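Local coordinates for protein N-glycosylase/DNA lyase (Methanocaldococcus jannaschii, PDB 3FHF) that is an archaeal DNA glycosylase/lyase of the 8-oxoguanine DNA glycosylase family, in the helix-hairpin-helix clan, at residues F36-C49 with I100-E114. Numbering follows the deposited sequence.
Sequences FKNKSNEEWFKELC and IVLARRFKNIKDIVE
Lys110 NZ donates to two backbone carbonyls just before helix 41-54, Lys37 O at the 3-10 segment and Lys39 O in the loop after it, each at 2.6 Å. It meets Lys39 O in the carbonyl plane but Lys37 O from well above its plane. In this all-helical glycosylase fold, helices 41-54 and 109-115 cross nearly at right angles (85° between the short segments), with Trp44 as a knob among Ile109, Lys110, Val113 and Glu114. The Lys110 chain, extended from CG anti to the backbone N (chi1 179°), runs over one indole face, its CG 3.6 Å from the centroid of the six-membered ring in a CH-pi contact. At the indole edge, NE1 donates in the ring plane to Phe36 O, which, with Lys110 over the face, would limit the ring's rotation. Lys37 NZ forms a salt bridge with Glu114 OE2 on its syn side, 2.6 Å away, at the more exposed margin. Deeper in, the Phe45 ring packs against helix 93-103, CE1 lying 3.9 Å from Ala103 CB, while Leu74 also packs on Phe45. Asn41 fastens the start of helix 109-115: its OD1 accepts from Asp111 N on a lone pair and, weakly, from Lys110 N, and its ND2 donates to Asp111 OD2 (2.8 Å) from above the carboxylate plane.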
ATOM      1  N   PHE A  36       6.660 -13.007   2.270  1.00 17.58           N
ATOM      2  CA  PHE A  36       5.400 -13.525   1.747  1.00 17.85           C
ATOM      3  C   PHE A  36       5.614 -14.499   0.593  1.00 18.03           C
ATOM      4  O   PHE A  36       4.720 -15.273   0.254  1.00 18.75           O
ATOM      5  CB  PHE A  36       4.482 -12.377   1.314  1.00 16.22           C
ATOM      6  CG  PHE A  36       3.622 -11.861   2.426  1.00 16.38           C
ATOM      7  CD1 PHE A  36       2.317 -12.321   2.584  1.00 18.33           C
ATOM      8  CD2 PHE A  36       4.140 -10.973   3.362  1.00 17.44           C
ATOM      9  CE1 PHE A  36       1.542 -11.910   3.661  1.00 18.61           C
ATOM     10  CE2 PHE A  36       3.374 -10.555   4.444  1.00 18.89           C
ATOM     11  CZ  PHE A  36       2.072 -11.023   4.598  1.00 19.95           C
ATOM     12  N   LYS A  37       6.797 -14.476  -0.005  1.00 19.24           N
ATOM     13  CA  LYS A  37       7.069 -15.394  -1.098  1.00 21.76           C
ATOM     14  C   LYS A  37       6.952 -16.825  -0.561  1.00 23.35           C
ATOM     15  O   LYS A  37       6.661 -17.756  -1.305  1.00 23.07           O
ATOM     16  CB  LYS A  37       8.471 -15.155  -1.671  1.00 23.23           C
ATOM     17  CG  LYS A  37       8.654 -15.693  -3.086  0.50 24.81           C
ATOM     18  CD  LYS A  37       8.656 -17.211  -3.116  0.50 26.20           C
ATOM     19  CE  LYS A  37       8.329 -17.753  -4.495  0.50 27.20           C
ATOM     20  NZ  LYS A  37       6.886 -17.566  -4.805  0.50 24.84           N
ATOM     21  N   ASN A  38       7.153 -16.986   0.742  1.00 23.89           N
ATOM     22  CA  ASN A  38       7.071 -18.302   1.369  1.00 25.89           C
ATOM     23  C   ASN A  38       5.754 -18.572   2.093  1.00 26.06           C
ATOM     24  O   ASN A  38       5.518 -19.686   2.561  1.00 27.45           O
ATOM     25  CB  ASN A  38       8.229 -18.482   2.351  1.00 28.45           C
ATOM     26  CG  ASN A  38       9.576 -18.338   1.684  1.00 30.41           C
ATOM     27  OD1 ASN A  38       9.845 -18.977   0.666  1.00 34.99           O
ATOM     28  ND2 ASN A  38      10.434 -17.496   2.251  1.00 32.85           N
ATOM     29  N   LYS A  39       4.897 -17.564   2.190  1.00 24.78           N
ATOM     30  CA  LYS A  39       3.618 -17.729   2.871  1.00 23.37           C
ATOM     31  C   LYS A  39       2.547 -18.318   1.949  1.00 23.02           C
ATOM     32  O   LYS A  39       2.682 -18.285   0.734  1.00 24.03           O
ATOM     33  CB  LYS A  39       3.154 -16.390   3.453  1.00 22.21           C
ATOM     34  CG  LYS A  39       4.004 -15.909   4.625  0.50 20.74           C
ATOM     35  CD  LYS A  39       3.500 -14.582   5.177  0.50 21.88           C
ATOM     36  CE  LYS A  39       4.255 -14.179   6.433  0.50 21.34           C
ATOM     37  NZ  LYS A  39       5.723 -14.202   6.215  0.50 23.86           N
ATOM     38  N   SER A  40       1.484 -18.845   2.544  1.00 23.76           N
ATOM     39  CA  SER A  40       0.405 -19.484   1.793  1.00 24.73           C
ATOM     40  C   SER A  40      -0.614 -18.537   1.168  1.00 24.12           C
ATOM     41  O   SER A  40      -0.663 -17.346   1.488  1.00 21.89           O
ATOM     42  CB  SER A  40      -0.348 -20.439   2.706  1.00 25.02           C
ATOM     43  OG  SER A  40      -1.147 -19.699   3.619  1.00 26.41           O
ATOM     44  N   ASN A  41      -1.438 -19.094   0.282  1.00 23.36           N
ATOM     45  CA  ASN A  41      -2.492 -18.338  -0.387  1.00 22.23           C
ATOM     46  C   ASN A  41      -3.367 -17.665   0.651  1.00 21.51           C
ATOM     47  O   ASN A  41      -3.802 -16.533   0.470  1.00 20.48           O
ATOM     48  CB  ASN A  41      -3.381 -19.266  -1.224  1.00 22.95           C
ATOM     49  CG  ASN A  41      -2.862 -19.473  -2.626  1.00 21.37           C
ATOM     50  OD1 ASN A  41      -2.806 -18.539  -3.428  1.00 20.96           O
ATOM     51  ND2 ASN A  41      -2.491 -20.705  -2.936  1.00 24.43           N
ATOM     52  N   GLU A  42      -3.639 -18.381   1.735  1.00 21.09           N
ATOM     53  CA  GLU A  42      -4.483 -17.859   2.800  1.00 20.90           C
ATOM     54  C   GLU A  42      -3.875 -16.600   3.413  1.00 20.92           C
ATOM     55  O   GLU A  42      -4.577 -15.624   3.665  1.00 19.71           O
ATOM     56  CB  GLU A  42      -4.686 -18.922   3.884  0.50 22.40           C
ATOM     57  CG  GLU A  42      -5.238 -20.245   3.363  0.50 24.47           C
ATOM     58  CD  GLU A  42      -4.281 -20.940   2.413  0.50 23.84           C
ATOM     59  OE1 GLU A  42      -3.117 -21.155   2.800  0.50 25.74           O
ATOM     60  OE2 GLU A  42      -4.687 -21.273   1.281  0.50 25.44           O
ATOM     61  N   GLU A  43      -2.565 -16.633   3.644  1.00 20.44           N
ATOM     62  CA  GLU A  43      -1.851 -15.498   4.222  1.00 22.31           C
ATOM     63  C   GLU A  43      -1.920 -14.290   3.296  1.00 18.80           C
ATOM     64  O   GLU A  43      -2.084 -13.160   3.747  1.00 18.49           O
ATOM     65  CB  GLU A  43      -0.387 -15.871   4.481  1.00 24.92           C
ATOM     66  CG  GLU A  43      -0.198 -16.872   5.608  1.00 29.56           C
ATOM     67  CD  GLU A  43      -0.563 -16.289   6.958  1.00 35.58           C
ATOM     68  OE1 GLU A  43       0.163 -15.389   7.437  1.00 38.72           O
ATOM     69  OE2 GLU A  43      -1.582 -16.721   7.541  1.00 38.56           O
ATOM     70  N   TRP A  44      -1.780 -14.535   1.999  1.00 16.61           N
ATOM     71  CA  TRP A  44      -1.847 -13.462   1.018  1.00 15.02           C
ATOM     72  C   TRP A  44      -3.253 -12.857   0.974  1.00 16.46           C
ATOM     73  O   TRP A  44      -3.405 -11.637   0.871  1.00 15.27           O
ATOM     74  CB  TRP A  44      -1.463 -13.978  -0.370  1.00 15.26           C
ATOM     75  CG  TRP A  44       0.011 -14.141  -0.597  1.00 12.56           C
ATOM     76  CD1 TRP A  44       0.897 -14.830   0.183  1.00 14.12           C
ATOM     77  CD2 TRP A  44       0.757 -13.647  -1.709  1.00 12.26           C
ATOM     78  NE1 TRP A  44       2.149 -14.799  -0.382  1.00 11.99           N
ATOM     79  CE2 TRP A  44       2.091 -14.079  -1.543  1.00 13.02           C
ATOM     80  CE3 TRP A  44       0.428 -12.880  -2.835  1.00 11.14           C
ATOM     81  CZ2 TRP A  44       3.098 -13.772  -2.462  1.00 14.45           C
ATOM     82  CZ3 TRP A  44       1.430 -12.576  -3.750  1.00 13.58           C
ATOM     83  CH2 TRP A  44       2.752 -13.024  -3.555  1.00 14.86           C
ATOM     84  N   PHE A  45      -4.281 -13.702   1.055  1.00 16.17           N
ATOM     85  CA  PHE A  45      -5.654 -13.197   1.019  1.00 15.61           C
ATOM     86  C   PHE A  45      -5.943 -12.283   2.210  1.00 16.44           C
ATOM     87  O   PHE A  45      -6.713 -11.320   2.094  1.00 13.31           O
ATOM     88  CB  PHE A  45      -6.675 -14.341   1.015  1.00 16.33           C
ATOM     89  CG  PHE A  45      -8.088 -13.876   0.772  1.00 17.28           C
ATOM     90  CD1 PHE A  45      -8.471 -13.414  -0.481  1.00 17.53           C
ATOM     91  CD2 PHE A  45      -9.012 -13.831   1.810  1.00 19.73           C
ATOM     92  CE1 PHE A  45      -9.754 -12.906  -0.701  1.00 19.78           C
ATOM     93  CE2 PHE A  45     -10.300 -13.323   1.604  1.00 20.05           C
ATOM     94  CZ  PHE A  45     -10.670 -12.860   0.346  1.00 21.07           C
ATOM     95  N   LYS A  46      -5.348 -12.598   3.362  1.00 16.19           N
ATOM     96  CA  LYS A  46      -5.536 -11.773   4.551  1.00 16.82           C
ATOM     97  C   LYS A  46      -4.923 -10.393   4.336  1.00 17.41           C
ATOM     98  O   LYS A  46      -5.446  -9.397   4.832  1.00 18.96           O
ATOM     99  CB  LYS A  46      -4.881 -12.409   5.785  1.00 19.54           C
ATOM    100  CG  LYS A  46      -5.759 -13.364   6.582  0.50 20.41           C
ATOM    101  CD  LYS A  46      -5.954 -14.684   5.873  0.50 23.48           C
ATOM    102  CE  LYS A  46      -6.426 -15.757   6.845  0.50 24.49           C
ATOM    103  NZ  LYS A  46      -6.506 -17.099   6.208  0.50 27.34           N
ATOM    104  N   GLU A  47      -3.802 -10.334   3.622  1.00 16.22           N
ATOM    105  CA  GLU A  47      -3.159  -9.048   3.357  1.00 18.39           C
ATOM    106  C   GLU A  47      -3.983  -8.247   2.363  1.00 17.21           C
ATOM    107  O   GLU A  47      -4.008  -7.017   2.413  1.00 17.50           O
ATOM    108  CB  GLU A  47      -1.747  -9.233   2.809  1.00 20.00           C
ATOM    109  CG  GLU A  47      -0.744  -9.618   3.861  1.00 28.85           C
ATOM    110  CD  GLU A  47      -0.652  -8.598   4.983  1.00 28.64           C
ATOM    111  OE1 GLU A  47      -0.259  -7.441   4.721  1.00 30.41           O
ATOM    112  OE2 GLU A  47      -0.977  -8.958   6.130  1.00 33.10           O
ATOM    113  N   LEU A  48      -4.655  -8.948   1.458  1.00 16.34           N
ATOM    114  CA  LEU A  48      -5.491  -8.278   0.474  1.00 16.93           C
ATOM    115  C   LEU A  48      -6.645  -7.608   1.218  1.00 18.38           C
ATOM    116  O   LEU A  48      -7.058  -6.499   0.882  1.00 18.31           O
ATOM    117  CB  LEU A  48      -6.043  -9.285  -0.534  1.00 17.90           C
ATOM    118  CG  LEU A  48      -6.960  -8.698  -1.614  1.00 19.17           C
ATOM    119  CD1 LEU A  48      -6.159  -7.789  -2.546  1.00 19.28           C
ATOM    120  CD2 LEU A  48      -7.591  -9.820  -2.400  1.00 19.01           C
ATOM    121  N   CYS A  49      -7.153  -8.293   2.239  1.00 18.60           N
ATOM    122  CA  CYS A  49      -8.251  -7.771   3.034  1.00 18.68           C
ATOM    123  C   CYS A  49      -7.789  -6.593   3.875  1.00 18.89           C
ATOM    124  O   CYS A  49      -8.550  -5.656   4.101  1.00 18.07           O
ATOM    125  CB  CYS A  49      -8.833  -8.874   3.915  1.00 20.29           C
ATOM    126  SG  CYS A  49      -9.693 -10.139   2.954  1.00 23.34           S
ATOM    127  N   ILE A 100     -14.902  -7.926   0.535  1.00 24.01           N
ATOM    128  CA  ILE A 100     -14.133  -9.068   1.008  1.00 24.78           C
ATOM    129  C   ILE A 100     -14.752 -10.397   0.598  1.00 24.37           C
ATOM    130  O   ILE A 100     -14.061 -11.276   0.076  1.00 25.61           O
ATOM    131  CB  ILE A 100     -13.971  -9.018   2.545  1.00 24.05           C
ATOM    132  CG1 ILE A 100     -13.078  -7.832   2.920  1.00 22.23           C
ATOM    133  CG2 ILE A 100     -13.376 -10.328   3.058  1.00 23.61           C
ATOM    134  CD1 ILE A 100     -12.968  -7.565   4.410  1.00 20.09           C
ATOM    135  N   VAL A 101     -16.050 -10.546   0.835  1.00 24.27           N
ATOM    136  CA  VAL A 101     -16.747 -11.777   0.480  1.00 22.81           C
ATOM    137  C   VAL A 101     -16.639 -12.036  -1.020  1.00 22.57           C
ATOM    138  O   VAL A 101     -16.374 -13.163  -1.447  1.00 22.02           O
ATOM    139  CB  VAL A 101     -18.248 -11.707   0.869  1.00 24.96           C
ATOM    140  CG1 VAL A 101     -18.965 -12.978   0.434  1.00 23.37           C
ATOM    141  CG2 VAL A 101     -18.388 -11.508   2.379  1.00 23.29           C
ATOM    142  N   LEU A 102     -16.850 -10.992  -1.815  1.00 22.71           N
ATOM    143  CA  LEU A 102     -16.771 -11.116  -3.269  1.00 23.54           C
ATOM    144  C   LEU A 102     -15.369 -11.508  -3.722  1.00 23.30           C
ATOM    145  O   LEU A 102     -15.208 -12.273  -4.677  1.00 24.38           O
ATOM    146  CB  LEU A 102     -17.165  -9.798  -3.941  1.00 23.10           C
ATOM    147  CG  LEU A 102     -18.625  -9.364  -3.785  1.00 25.58           C
ATOM    148  CD1 LEU A 102     -18.812  -7.969  -4.362  1.00 22.59           C
ATOM    149  CD2 LEU A 102     -19.533 -10.371  -4.481  1.00 26.65           C
ATOM    150  N   ALA A 103     -14.356 -10.989  -3.031  1.00 20.64           N
ATOM    151  CA  ALA A 103     -12.970 -11.284  -3.376  1.00 19.83           C
ATOM    152  C   ALA A 103     -12.632 -12.744  -3.144  1.00 19.73           C
ATOM    153  O   ALA A 103     -11.611 -13.232  -3.621  1.00 20.25           O
ATOM    154  CB  ALA A 103     -12.026 -10.401  -2.562  1.00 19.58           C
ATOM    155  N   ARG A 104     -13.492 -13.445  -2.416  1.00 20.38           N
ATOM    156  CA  ARG A 104     -13.244 -14.848  -2.114  1.00 21.83           C
ATOM    157  C   ARG A 104     -13.152 -15.760  -3.333  1.00 22.23           C
ATOM    158  O   ARG A 104     -12.588 -16.849  -3.246  1.00 23.60           O
ATOM    159  CB  ARG A 104     -14.307 -15.363  -1.144  1.00 23.24           C
ATOM    160  CG  ARG A 104     -14.145 -14.791   0.253  1.00 23.84           C
ATOM    161  CD  ARG A 104     -15.267 -15.210   1.178  1.00 24.98           C
ATOM    162  NE  ARG A 104     -15.119 -14.609   2.501  1.00 24.89           N
ATOM    163  CZ  ARG A 104     -16.016 -14.733   3.474  1.00 26.94           C
ATOM    164  NH1 ARG A 104     -17.123 -15.436   3.270  1.00 23.94           N
ATOM    165  NH2 ARG A 104     -15.802 -14.163   4.654  1.00 24.92           N
ATOM    166  N   ARG A 105     -13.688 -15.326  -4.470  1.00 22.31           N
ATOM    167  CA  ARG A 105     -13.611 -16.158  -5.666  1.00 23.00           C
ATOM    168  C   ARG A 105     -12.175 -16.209  -6.183  1.00 22.76           C
ATOM    169  O   ARG A 105     -11.850 -17.015  -7.059  1.00 21.42           O
ATOM    170  CB  ARG A 105     -14.564 -15.646  -6.758  1.00 22.27           C
ATOM    171  CG  ARG A 105     -14.285 -14.255  -7.298  1.00 22.77           C
ATOM    172  CD  ARG A 105     -15.441 -13.831  -8.188  1.00 20.93           C
ATOM    173  NE  ARG A 105     -15.187 -12.613  -8.952  1.00 22.78           N
ATOM    174  CZ  ARG A 105     -14.972 -11.413  -8.422  1.00 22.81           C
ATOM    175  NH1 ARG A 105     -14.973 -11.248  -7.110  1.00 23.69           N
ATOM    176  NH2 ARG A 105     -14.762 -10.372  -9.213  1.00 23.36           N
ATOM    177  N   PHE A 106     -11.325 -15.348  -5.616  1.00 22.94           N
ATOM    178  CA  PHE A 106      -9.908 -15.266  -5.966  1.00 21.97           C
ATOM    179  C   PHE A 106      -9.059 -15.589  -4.725  1.00 22.24           C
ATOM    180  O   PHE A 106      -7.908 -15.156  -4.629  1.00 22.26           O
ATOM    181  CB  PHE A 106      -9.547 -13.846  -6.438  1.00 21.26           C
ATOM    182  CG  PHE A 106     -10.278 -13.396  -7.684  1.00 22.61           C
ATOM    183  CD1 PHE A 106     -10.147 -14.089  -8.881  1.00 21.52           C
ATOM    184  CD2 PHE A 106     -11.081 -12.258  -7.662  1.00 23.49           C
ATOM    185  CE1 PHE A 106     -10.807 -13.653 -10.037  1.00 21.90           C
ATOM    186  CE2 PHE A 106     -11.743 -11.818  -8.813  1.00 23.08           C
ATOM    187  CZ  PHE A 106     -11.604 -12.517  -9.999  1.00 21.70           C
ATOM    188  N   LYS A 107      -9.619 -16.350  -3.783  0.50 20.87           N
ATOM    189  CA  LYS A 107      -8.900 -16.670  -2.550  0.50 21.33           C
ATOM    190  C   LYS A 107      -7.489 -17.225  -2.741  0.50 21.43           C
ATOM    191  O   LYS A 107      -6.640 -17.069  -1.863  0.50 21.93           O
ATOM    192  CB  LYS A 107      -9.722 -17.617  -1.661  0.50 21.85           C
ATOM    193  CG  LYS A 107      -9.931 -19.024  -2.190  0.50 21.48           C
ATOM    194  CD  LYS A 107     -10.620 -19.881  -1.128  0.50 21.88           C
ATOM    195  CE  LYS A 107     -10.870 -21.302  -1.609  0.50 21.86           C
ATOM    196  NZ  LYS A 107     -11.834 -21.332  -2.737  0.50 20.80           N
ATOM    197  N   ASN A 108      -7.232 -17.877  -3.869  1.00 19.99           N
ATOM    198  CA  ASN A 108      -5.895 -18.396  -4.131  1.00 19.84           C
ATOM    199  C   ASN A 108      -5.154 -17.267  -4.848  1.00 18.40           C
ATOM    200  O   ASN A 108      -4.562 -17.454  -5.907  1.00 14.84           O
ATOM    201  CB  ASN A 108      -5.976 -19.650  -5.000  1.00 19.27           C
ATOM    202  CG  ASN A 108      -6.615 -19.391  -6.351  1.00 20.70           C
ATOM    203  OD1 ASN A 108      -7.610 -18.666  -6.454  1.00 20.86           O
ATOM    204  ND2 ASN A 108      -6.059 -20.004  -7.395  1.00 17.27           N
ATOM    205  N   ILE A 109      -5.200 -16.090  -4.230  1.00 17.92           N
ATOM    206  CA  ILE A 109      -4.607 -14.879  -4.778  1.00 16.76           C
ATOM    207  C   ILE A 109      -3.097 -14.938  -5.023  1.00 17.15           C
ATOM    208  O   ILE A 109      -2.588 -14.264  -5.916  1.00 17.26           O
ATOM    209  CB  ILE A 109      -4.988 -13.653  -3.877  1.00 17.96           C
ATOM    210  CG1 ILE A 109      -4.772 -12.352  -4.648  1.00 18.08           C
ATOM    211  CG2 ILE A 109      -4.184 -13.665  -2.570  1.00 13.77           C
ATOM    212  CD1 ILE A 109      -5.613 -12.250  -5.923  1.00 20.30           C
ATOM    213  N   LYS A 110      -2.368 -15.742  -4.254  1.00 16.03           N
ATOM    214  CA  LYS A 110      -0.928 -15.838  -4.475  1.00 16.43           C
ATOM    215  C   LYS A 110      -0.638 -16.519  -5.816  1.00 17.49           C
ATOM    216  O   LYS A 110       0.152 -16.023  -6.615  1.00 17.58           O
ATOM    217  CB  LYS A 110      -0.247 -16.612  -3.336  1.00 18.36           C
ATOM    218  CG  LYS A 110       1.259 -16.766  -3.528  1.00 17.17           C
ATOM    219  CD  LYS A 110       1.915 -17.495  -2.367  1.00 23.08           C
ATOM    220  CE  LYS A 110       3.410 -17.685  -2.623  1.00 22.65           C
ATOM    221  NZ  LYS A 110       4.100 -18.365  -1.489  1.00 28.57           N
ATOM    222  N   ASP A 111      -1.282 -17.655  -6.070  1.00 19.43           N
ATOM    223  CA  ASP A 111      -1.067 -18.364  -7.329  1.00 19.80           C
ATOM    224  C   ASP A 111      -1.465 -17.504  -8.528  1.00 16.68           C
ATOM    225  O   ASP A 111      -0.807 -17.533  -9.559  1.00 16.50           O
ATOM    226  CB  ASP A 111      -1.864 -19.669  -7.354  1.00 24.37           C
ATOM    227  CG  ASP A 111      -1.510 -20.581  -6.204  1.00 27.47           C
ATOM    228  OD1 ASP A 111      -0.312 -20.670  -5.863  1.00 31.14           O
ATOM    229  OD2 ASP A 111      -2.428 -21.212  -5.647  1.00 32.19           O
ATOM    230  N   ILE A 112      -2.548 -16.746  -8.387  1.00 15.14           N
ATOM    231  CA  ILE A 112      -3.006 -15.877  -9.463  1.00 14.31           C
ATOM    232  C   ILE A 112      -1.989 -14.767  -9.717  1.00 15.01           C
ATOM    233  O   ILE A 112      -1.556 -14.553 -10.850  1.00 14.94           O
ATOM    234  CB  ILE A 112      -4.356 -15.206  -9.117  1.00 15.79           C
ATOM    235  CG1 ILE A 112      -5.464 -16.256  -9.025  1.00 15.18           C
ATOM    236  CG2 ILE A 112      -4.696 -14.155 -10.175  1.00 14.84           C
ATOM    237  CD1 ILE A 112      -6.771 -15.729  -8.429  1.00 16.68           C
ATOM    238  N   VAL A 113      -1.621 -14.051  -8.659  1.00 14.36           N
ATOM    239  CA  VAL A 113      -0.664 -12.952  -8.783  1.00 13.50           C
ATOM    240  C   VAL A 113       0.693 -13.385  -9.350  1.00 13.02           C
ATOM    241  O   VAL A 113       1.260 -12.702 -10.202  1.00 10.51           O
ATOM    242  CB  VAL A 113      -0.454 -12.242  -7.409  1.00 13.54           C
ATOM    243  CG1 VAL A 113       0.762 -11.317  -7.453  1.00 12.35           C
ATOM    244  CG2 VAL A 113      -1.697 -11.429  -7.059  1.00 12.58           C
ATOM    245  N   GLU A 114       1.212 -14.518  -8.889  1.00 15.00           N
ATOM    246  CA  GLU A 114       2.509 -14.980  -9.375  1.00 17.93           C
ATOM    247  C   GLU A 114       2.474 -15.527 -10.800  1.00 19.68           C
ATOM    248  O   GLU A 114       3.519 -15.682 -11.433  1.00 18.98           O
ATOM    249  CB  GLU A 114       3.092 -16.030  -8.426  1.00 20.18           C
ATOM    250  CG  GLU A 114       3.259 -15.538  -7.000  1.00 21.16           C
ATOM    251  CD  GLU A 114       4.178 -16.427  -6.177  1.00 26.19           C
ATOM    252  OE1 GLU A 114       3.993 -17.666  -6.187  1.00 23.90           O
ATOM    253  OE2 GLU A 114       5.083 -15.876  -5.515  1.00 27.44           O
TER